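PDB 2GVK: heme peroxidase from Bacteroides thetaiotaomicron, which probably catalyses the heme-dependent, peroxide-driven oxidation of dyes and other substrates, as a member of the dye-decolorizing peroxidase (DyP) family. Local coordinates for residues 28-33 against 134-139; 160-165 against 243-248; 180-185 against 303-308. All coordinates share one frame; numbering follows the deposited sequence.

Overall arrangement
All three interactions involve strands of the same antiparallel sheet. Interaction 1 joins one outermost strand of the chain, 136-145, to its neighbour 24-32; interaction 2 lies at the other outermost strand, 245-253, on the opposite side of the chain's centre, with centres about 29 Å apart. Interaction 3, at the end of strand 296-306, touches interaction 1, V29 CG1 packing 3.9 Å from F304 CZ; from interaction 2 its centre is about 19 Å away, the nearest atoms about 10 Å. Segment 160-165 of interaction 2 directly follows GFVDG, which matches the family's GxxDG heme motif; no heme is present here, but its site probably lies near. The sodium ion is about 10 Å from the A135 side chain of interaction 1.

Interaction 1 of 3, residues 28-33 against 134-139; sequences IVYNLT and GAVVSV
The CG2 methyl of V136 presses on one face of the Y30 ring, 3.7 Å from the ring centroid, in a CH-pi contact displaced toward the rim. I28 CG2 sits over the centre of the opposite face, and the flat ring is thus clasped between two branched side chains. At the ring's edge, in its plane, runs the backbone carbonyl carbon of V137. A tyrosine gives two broad faces, and the beta-branched V136 and I28 each bring a methyl to one of them.

Further along, V139 CG2 lodges against the carboxamide of N31, 3.4 Å from its CG and at nearly equal reach of OD1 and ND2. This branch lies anti to the carbonyl carbon of V139 and beside its backbone N, while V139 CB meets V29 CG1 at 3.9 Å, filling the dip between V29 and N31.

The backbone beneath is an antiparallel pairing at the margin of the barrel-like sheet of the DyP fold, strand 136-145 being outermost within the chain. N31 and V137 form the hydrogen-bonded pair, with N31 N 2.9 Å from V137 O and the return bond equally long. The two short strands run antiparallel but splayed, their directions 137° apart, and past S138 the chain turns a corner, V139 N still bonding to V29 O.

At the other end T33 turns toward the 134-139 segment and closes the pairing, its N bonding to A135 O at 2.9 Å. Its OG1, set between the backbone N and the carbonyl carbon, lies on a lone pair of G134 O at 2.7 Å and also bonds to T38; its CG2 comes 3.7 Å from V136 N. G134 has a positive phi of 93°, which favours glycine. S138 points away from strand 24-32, and its OG bonds to S255 OG of the second subunit, a serine that also packs against I28 and Y30.

Interaction 2 of 3, residues 160-165 against 243-248; sequences TENPAV and KIVRAN. With EDO (1,2-ethanediol), chain H.
N162 OD1 is gripped by the backbone N of R246, 2.9 Å away and tilted from the plane of the amide carbonyl. A water that accepts from R246 NE lies 2.9 Å from N162 OD1 and within reach of I244 O, more acceptors than it has protons for, so these bonds are probably shared. The same carboxamide gives its ND2 to R246 O at 2.9 Å, nearly straight at 175°, in the amide plane and on a lone pair. Asparagine suits this place because one flat group supplies both acceptor and donor, bonding to strand 245-253, outermost within the chain, as another strand's backbone would. P163 lays CG against V245 CG2 at 4.1 Å.

E161, in the conformer given of two modelled, has CG between its backbone N and carbonyl carbon (chi1 83°), beside R246 NH2. Its OE2 lies over one guanidinium face, 3.3 Å from R246 NH2, a salt bridge of charges only. An ethanediol, probably from the crystallisation liquor, accepts at O2 from N248 ND2 and, weakly, from R246 NH1; N248 also bonds to D158. Direction therefore comes from the neutral amide; in this conformer at least, E161 and R246 would add an attraction of charges with little direction.

Interaction 3 of 3, residues 180-185 against 303-308; sequences ADFAGG and LFFVPS
F182 CD1 lies 3.7 Å from F305 CZ; the ring planes stand at 88°, but the approach is oblique. F182 also begins a type II beta turn closed by G185 N on F182 O, and that carbonyl is linked through a water to S308 N. A183 turns its methyl away, but its O reaches S308 OG through a second water. G184 occupies the turn position of positive phi (94°), which calls for glycine, and its O rests 3.6 Å from S308 CA. G185 slides in closest, CA 3.1 Å from V306 O and 4.0 Å from F305 CE1; a side chain on it would collide with that ring.

F305 has CG anti to its backbone N (chi1 171°), which starts the ring toward the turn. An alanine here would probably open a gap beside F182 and G185 and leave W76, which meets F305 edge-to-face, without its ring partner. S308 OG caps L311 N at the start of helix 309-315, whose L311 packs on both F182 and F305. The turn leads into strand 186-195, which runs antiparallel beside 296-306; V306 and S186 share backbone hydrogen bonding.

Interaction 1 of 3, residues 28-33 against 134-139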
loop_
_atom_site.group_PDB
_atom_site.type_symbol
_atom_site.label_atom_id
_atom_site.label_comp_id
_atom_site.label_asym_id
_atom_site.label_seq_id
_atom_site.Cartn_x
_atom_site.Cartn_y
_atom_site.Cartn_z
ATOM N N ILE A 28 -11.494 15.928 21.393
ATOM C CA ILE A 28 -12.655 16.060 22.273
ATOM C C ILE A 28 -12.258 16.688 23.610
ATOM O O ILE A 28 -11.340 16.230 24.265
ATOM C CB ILE A 28 -13.309 14.690 22.542
ATOM C CG1 ILE A 28 -13.977 14.168 21.274
ATOM C CG2 ILE A 28 -14.307 14.801 23.622
ATOM C CD1 ILE A 28 -14.395 12.725 21.361
ATOM N N VAL A 29 -12.964 17.754 23.991
ATOM C CA VAL A 29 -12.822 18.336 25.296
ATOM C C VAL A 29 -14.141 18.175 26.034
ATOM O O VAL A 29 -15.205 18.536 25.520
ATOM C CB VAL A 29 -12.427 19.824 25.227
ATOM C CG1 VAL A 29 -12.399 20.447 26.613
ATOM C CG2 VAL A 29 -11.080 19.962 24.560
ATOM N N TYR A 30 -14.059 17.565 27.209
ATOM C CA TYR A 30 -15.202 17.334 28.068
ATOM C C TYR A 30 -15.093 18.175 29.328
ATOM O O TYR A 30 -13.994 18.382 29.850
ATOM C CB TYR A 30 -15.224 15.883 28.520
ATOM C CG TYR A 30 -15.659 14.853 27.501
ATOM C CD1 TYR A 30 -16.924 14.878 26.975
ATOM C CD2 TYR A 30 -14.890 13.709 27.281
ATOM C CE1 TYR A 30 -17.393 13.841 26.153
ATOM C CE2 TYR A 30 -15.346 12.684 26.462
ATOM C CZ TYR A 30 -16.595 12.764 25.902
ATOM O OH TYR A 30 -17.082 11.727 25.142
ATOM N N ASN A 31 -16.238 18.563 29.881
ATOM C CA ASN A 31 -16.308 19.009 31.262
ATOM C C ASN A 31 -16.906 17.895 32.109
ATOM O O ASN A 31 -17.740 17.138 31.642
ATOM C CB ASN A 31 -17.180 20.246 31.399
ATOM C CG ASN A 31 -16.405 21.541 31.238
ATOM O OD1 ASN A 31 -15.175 21.548 31.178
ATOM N ND2 ASN A 31 -17.140 22.659 31.154
ATOM N N LEU A 32 -16.464 17.802 33.354
ATOM C CA LEU A 32 -17.040 16.867 34.298
ATOM C C LEU A 32 -18.395 17.345 34.764
ATOM O O LEU A 32 -18.605 18.532 34.929
ATOM C CB LEU A 32 -16.127 16.716 35.521
ATOM C CG LEU A 32 -14.710 16.222 35.255
ATOM C CD1 LEU A 32 -13.931 16.234 36.543
ATOM C CD2 LEU A 32 -14.727 14.841 34.640
ATOM N N THR A 33 -19.284 16.396 35.050
ATOM C CA THR A 33 -20.553 16.695 35.716
ATOM C C THR A 33 -20.430 16.446 37.215
ATOM O O THR A 33 -19.465 15.838 37.677
ATOM C CB THR A 33 -21.682 15.802 35.206
ATOM O OG1 THR A 33 -21.463 14.446 35.644
ATOM C CG2 THR A 33 -21.772 15.849 33.708
ATOM N N GLY A 134 -22.843 10.084 31.567
ATOM C CA GLY A 134 -23.351 10.691 32.803
ATOM C C GLY A 134 -22.303 11.461 33.575
ATOM O O GLY A 134 -22.641 12.300 34.423
ATOM N N ALA A 135 -21.038 11.193 33.271
ATOM C CA ALA A 135 -19.883 11.792 33.986
ATOM C C ALA A 135 -19.352 13.036 33.293
ATOM O O ALA A 135 -18.593 13.835 33.903
ATOM C CB ALA A 135 -18.769 10.763 34.110
ATOM N N VAL A 136 -19.730 13.217 32.034
ATOM C CA VAL A 136 -19.198 14.317 31.236
ATOM C C VAL A 136 -20.232 14.992 30.351
ATOM O O VAL A 136 -21.296 14.420 30.050
ATOM C CB VAL A 136 -18.016 13.824 30.278
ATOM C CG1 VAL A 136 -16.829 13.323 31.096
ATOM C CG2 VAL A 136 -18.508 12.771 29.325
ATOM N N VAL A 137 -19.916 16.222 29.971
ATOM C CA VAL A 137 -20.653 16.935 28.947
ATOM C C VAL A 137 -19.639 17.477 27.928
ATOM O O VAL A 137 -18.515 17.838 28.294
ATOM C CB VAL A 137 -21.508 18.090 29.549
ATOM C CG1 VAL A 137 -22.761 17.532 30.210
ATOM C CG2 VAL A 137 -20.715 18.885 30.540
ATOM N N SER A 138 -20.020 17.491 26.653
ATOM C CA SER A 138 -19.129 17.976 25.590
ATOM C C SER A 138 -18.939 19.482 25.642
ATOM O O SER A 138 -19.905 20.226 25.648
ATOM C CB SER A 138 -19.685 17.610 24.227
ATOM O OG SER A 138 -18.771 17.974 23.209
ATOM N N VAL A 139 -17.678 19.918 25.694
ATOM C CA VAL A 139 -17.334 21.304 25.524
ATOM C C VAL A 139 -17.029 21.583 24.052
ATOM O O VAL A 139 -17.510 22.540 23.497
ATOM C CB VAL A 139 -16.113 21.709 26.414
ATOM C CG1 VAL A 139 -15.683 23.124 26.122
ATOM C CG2 VAL A 139 -16.457 21.549 27.860
#

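Interaction 2 of 3, residues 160-165 against 243-248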
loop_
_atom_site.group_PDB
_atom_site.type_symbol
_atom_site.label_atom_id
_atom_site.label_comp_id
_atom_site.label_asym_id
_atom_site.label_seq_id
_atom_site.Cartn_x
_atom_site.Cartn_y
_atom_site.Cartn_z
ATOM N N THR A 160 7.487 21.391 10.157
ATOM C CA THR A 160 8.900 21.108 9.795
ATOM C C THR A 160 9.865 21.489 10.938
ATOM O O THR A 160 10.891 20.842 11.135
ATOM C CB THR A 160 9.294 21.822 8.506
ATOM O OG1 THR A 160 8.584 21.229 7.405
ATOM C CG2 THR A 160 10.789 21.703 8.253
ATOM N N GLU A 161 9.459 22.477 11.746
ATOM C CA GLU A 161 10.251 22.975 12.861
ATOM C C GLU A 161 10.204 22.045 14.104
ATOM O O GLU A 161 10.958 22.221 15.060
ATOM C CB GLU A 161 9.753 24.375 13.237
ATOM C CG GLU A 161 8.484 24.408 14.188
ATOM C CD GLU A 161 7.156 23.903 13.540
ATOM O OE1 GLU A 161 7.060 23.794 12.289
ATOM O OE2 GLU A 161 6.197 23.650 14.309
ATOM N N ASN A 162 9.292 21.080 14.094
ATOM C CA ASN A 162 9.203 20.135 15.222
ATOM C C ASN A 162 10.534 19.417 15.386
ATOM O O ASN A 162 11.144 19.014 14.402
ATOM C CB ASN A 162 8.107 19.116 15.003
ATOM C CG ASN A 162 6.716 19.642 15.384
ATOM O OD1 ASN A 162 6.577 20.520 16.219
ATOM N ND2 ASN A 162 5.706 19.063 14.805
ATOM N N PRO A 163 10.983 19.242 16.626
ATOM C CA PRO A 163 12.260 18.552 16.831
ATOM C C PRO A 163 12.259 17.135 16.254
ATOM O O PRO A 163 11.357 16.326 16.546
ATOM C CB PRO A 163 12.424 18.537 18.377
ATOM C CG PRO A 163 11.056 18.813 18.924
ATOM C CD PRO A 163 10.350 19.659 17.899
ATOM N N ALA A 164 13.248 16.854 15.425
ATOM C CA ALA A 164 13.356 15.584 14.747
ATOM C C ALA A 164 14.690 15.528 14.053
ATOM O O ALA A 164 15.345 16.533 13.910
ATOM C CB ALA A 164 12.223 15.426 13.719
ATOM N N VAL A 165 15.082 14.314 13.631
ATOM C CA VAL A 165 16.316 14.059 12.808
ATOM C C VAL A 165 17.607 14.183 13.642
ATOM O O VAL A 165 18.317 13.197 13.834
ATOM C CB VAL A 165 16.384 14.959 11.536
ATOM C CG1 VAL A 165 17.661 14.710 10.774
ATOM C CG2 VAL A 165 15.153 14.704 10.633
ATOM N N LYS A 243 11.746 24.270 22.784
ATOM C CA LYS A 243 10.850 23.828 21.725
ATOM C C LYS A 243 9.741 23.014 22.272
ATOM O O LYS A 243 9.860 22.427 23.360
ATOM C CB LYS A 243 11.621 22.977 20.701
ATOM C CG LYS A 243 12.831 23.653 20.156
ATOM C CD LYS A 243 13.486 22.863 19.051
ATOM C CE LYS A 243 14.652 23.648 18.433
ATOM N NZ LYS A 243 15.303 22.916 17.340
ATOM N N ILE A 244 8.646 22.961 21.518
ATOM C CA ILE A 244 7.555 22.074 21.808
ATOM C C ILE A 244 7.256 21.228 20.553
ATOM O O ILE A 244 7.877 21.416 19.502
ATOM C CB ILE A 244 6.296 22.848 22.244
ATOM C CG1 ILE A 244 5.654 23.578 21.046
ATOM C CG2 ILE A 244 6.650 23.820 23.361
ATOM C CD1 ILE A 244 4.339 24.299 21.385
ATOM N N VAL A 245 6.353 20.268 20.698
ATOM C CA VAL A 245 5.939 19.417 19.583
ATOM C C VAL A 245 4.519 19.793 19.232
ATOM O O VAL A 245 3.624 19.627 20.031
ATOM C CB VAL A 245 6.011 17.937 19.957
ATOM C CG1 VAL A 245 5.417 17.055 18.841
ATOM C CG2 VAL A 245 7.441 17.550 20.264
ATOM N N ARG A 246 4.328 20.309 18.023
ATOM C CA ARG A 246 3.082 20.973 17.662
ATOM C C ARG A 246 2.378 20.235 16.529
ATOM O O ARG A 246 3.022 19.745 15.600
ATOM C CB ARG A 246 3.345 22.426 17.260
ATOM C CG ARG A 246 4.012 23.258 18.342
ATOM C CD ARG A 246 4.147 24.732 17.997
ATOM N NE ARG A 246 5.451 25.041 17.418
ATOM C CZ ARG A 246 5.700 26.105 16.667
ATOM N NH1 ARG A 246 4.732 26.971 16.398
ATOM N NH2 ARG A 246 6.918 26.306 16.182
ATOM N N ALA A 247 1.049 20.204 16.576
ATOM C CA ALA A 247 0.240 20.184 15.352
ATOM C C ALA A 247 -0.526 21.483 15.107
ATOM O O ALA A 247 -0.819 22.237 16.036
ATOM C CB ALA A 247 -0.705 18.996 15.354
ATOM N N ASN A 248 -0.826 21.741 13.838
ATOM C CA ASN A 248 -1.859 22.687 13.454
ATOM C C ASN A 248 -2.841 22.057 12.468
ATOM O O ASN A 248 -2.757 22.296 11.255
ATOM C CB ASN A 248 -1.231 23.933 12.835
ATOM C CG ASN A 248 -0.548 24.816 13.865
ATOM O OD1 ASN A 248 -1.166 25.700 14.446
ATOM N ND2 ASN A 248 0.733 24.578 14.087
HETATM C C1 EDO H . 1.258 28.358 17.517
HETATM O O1 EDO H . 0.130 28.668 18.387
HETATM C C2 EDO H . 0.773 27.820 16.149
HETATM O O2 EDO H . 1.825 26.998 15.521
HETATM O O HOH W 1 13.880 21.780 15.017
HETATM O O HOH W 2 3.842 23.412 13.526
HETATM O O HOH W 3 7.491 23.040 17.188
#

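Interaction 3 of 3, residues 180-185 against 303-308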
loop_
_atom_site.group_PDB
_atom_site.type_symbol
_atom_site.label_atom_id
_atom_site.label_comp_id
_atom_site.label_asym_id
_atom_site.label_seq_id
_atom_site.Cartn_x
_atom_site.Cartn_y
_atom_site.Cartn_z
ATOM N N ALA A 180 10.258 15.289 39.186
ATOM C CA ALA A 180 10.387 13.829 39.155
ATOM C C ALA A 180 9.099 13.062 39.416
ATOM O O ALA A 180 8.910 11.977 38.864
ATOM C CB ALA A 180 11.473 13.380 40.139
ATOM N N ASP A 181 8.208 13.597 40.245
ATOM C CA ASP A 181 6.972 12.873 40.566
ATOM C C ASP A 181 6.074 12.746 39.334
ATOM O O ASP A 181 5.156 11.947 39.312
ATOM C CB ASP A 181 6.195 13.564 41.687
ATOM C CG ASP A 181 6.951 13.553 43.038
ATOM O OD1 ASP A 181 7.991 12.863 43.155
ATOM O OD2 ASP A 181 6.513 14.273 43.965
ATOM N N PHE A 182 6.347 13.544 38.313
ATOM C CA PHE A 182 5.511 13.547 37.103
ATOM C C PHE A 182 6.310 13.356 35.836
ATOM O O PHE A 182 5.794 13.550 34.738
ATOM C CB PHE A 182 4.693 14.833 37.042
ATOM C CG PHE A 182 3.754 14.987 38.203
ATOM C CD1 PHE A 182 2.586 14.233 38.257
ATOM C CD2 PHE A 182 4.121 15.720 39.307
ATOM C CE1 PHE A 182 1.776 14.280 39.356
ATOM C CE2 PHE A 182 3.313 15.775 40.410
ATOM C CZ PHE A 182 2.130 15.048 40.436
ATOM N N ALA A 183 7.531 12.867 35.984
ATOM C CA ALA A 183 8.363 12.561 34.847
ATOM C C ALA A 183 7.659 11.559 33.954
ATOM O O ALA A 183 7.031 10.605 34.440
ATOM C CB ALA A 183 9.719 12.012 35.305
ATOM N N GLY A 184 7.782 11.756 32.647
ATOM C CA GLY A 184 7.055 10.931 31.675
ATOM C C GLY A 184 5.737 11.570 31.259
ATOM O O GLY A 184 5.083 11.102 30.345
ATOM N N GLY A 185 5.325 12.625 31.970
ATOM C CA GLY A 185 4.112 13.347 31.622
ATOM C C GLY A 185 4.397 14.463 30.609
ATOM O O GLY A 185 5.549 14.663 30.179
ATOM N N LEU A 303 -5.188 24.463 28.945
ATOM C CA LEU A 303 -4.046 23.628 29.323
ATOM C C LEU A 303 -4.508 22.315 29.967
ATOM O O LEU A 303 -5.386 22.305 30.838
ATOM C CB LEU A 303 -3.125 24.381 30.311
ATOM C CG LEU A 303 -1.959 23.594 30.908
ATOM C CD1 LEU A 303 -0.977 23.189 29.852
ATOM C CD2 LEU A 303 -1.257 24.418 31.998
ATOM N N PHE A 304 -3.884 21.226 29.559
ATOM C CA PHE A 304 -4.109 19.917 30.174
ATOM C C PHE A 304 -2.779 19.245 30.518
ATOM O O PHE A 304 -1.771 19.467 29.861
ATOM C CB PHE A 304 -4.902 18.972 29.233
ATOM C CG PHE A 304 -6.230 19.527 28.756
ATOM C CD1 PHE A 304 -6.298 20.353 27.628
ATOM C CD2 PHE A 304 -7.408 19.166 29.377
ATOM C CE1 PHE A 304 -7.526 20.811 27.153
ATOM C CE2 PHE A 304 -8.640 19.686 28.936
ATOM C CZ PHE A 304 -8.684 20.510 27.826
ATOM N N PHE A 305 -2.820 18.404 31.527
ATOM C CA PHE A 305 -1.717 17.564 31.898
ATOM C C PHE A 305 -1.971 16.139 31.423
ATOM O O PHE A 305 -2.999 15.528 31.752
ATOM C CB PHE A 305 -1.495 17.581 33.431
ATOM C CG PHE A 305 -0.511 16.569 33.902
ATOM C CD1 PHE A 305 0.804 16.613 33.475
ATOM C CD2 PHE A 305 -0.895 15.562 34.771
ATOM C CE1 PHE A 305 1.724 15.659 33.897
ATOM C CE2 PHE A 305 0.028 14.603 35.205
ATOM C CZ PHE A 305 1.328 14.656 34.774
ATOM N N VAL A 306 -1.002 15.612 30.686
ATOM C CA VAL A 306 -1.041 14.298 30.129
ATOM C C VAL A 306 -0.069 13.386 30.927
ATOM O O VAL A 306 1.156 13.474 30.752
ATOM C CB VAL A 306 -0.591 14.349 28.660
ATOM C CG1 VAL A 306 -0.574 12.929 28.021
ATOM C CG2 VAL A 306 -1.465 15.278 27.880
ATOM N N PRO A 307 -0.601 12.555 31.828
ATOM C CA PRO A 307 0.290 11.760 32.680
ATOM C C PRO A 307 0.994 10.637 31.932
ATOM O O PRO A 307 0.527 10.199 30.904
ATOM C CB PRO A 307 -0.667 11.181 33.770
ATOM C CG PRO A 307 -2.013 11.329 33.232
ATOM C CD PRO A 307 -2.023 12.358 32.153
ATOM N N SER A 308 2.118 10.176 32.463
ATOM C CA SER A 308 2.732 8.979 31.959
ATOM C C SER A 308 1.715 7.837 32.069
ATOM O O SER A 308 0.772 7.916 32.843
ATOM C CB SER A 308 3.976 8.642 32.762
ATOM O OG SER A 308 3.620 8.212 34.068
HETATM O O HOH W 4 3.437 11.690 34.691
HETATM O O HOH W 5 4.936 9.744 35.942
HETATM O O HOH W 6 2.812 11.360 28.806
#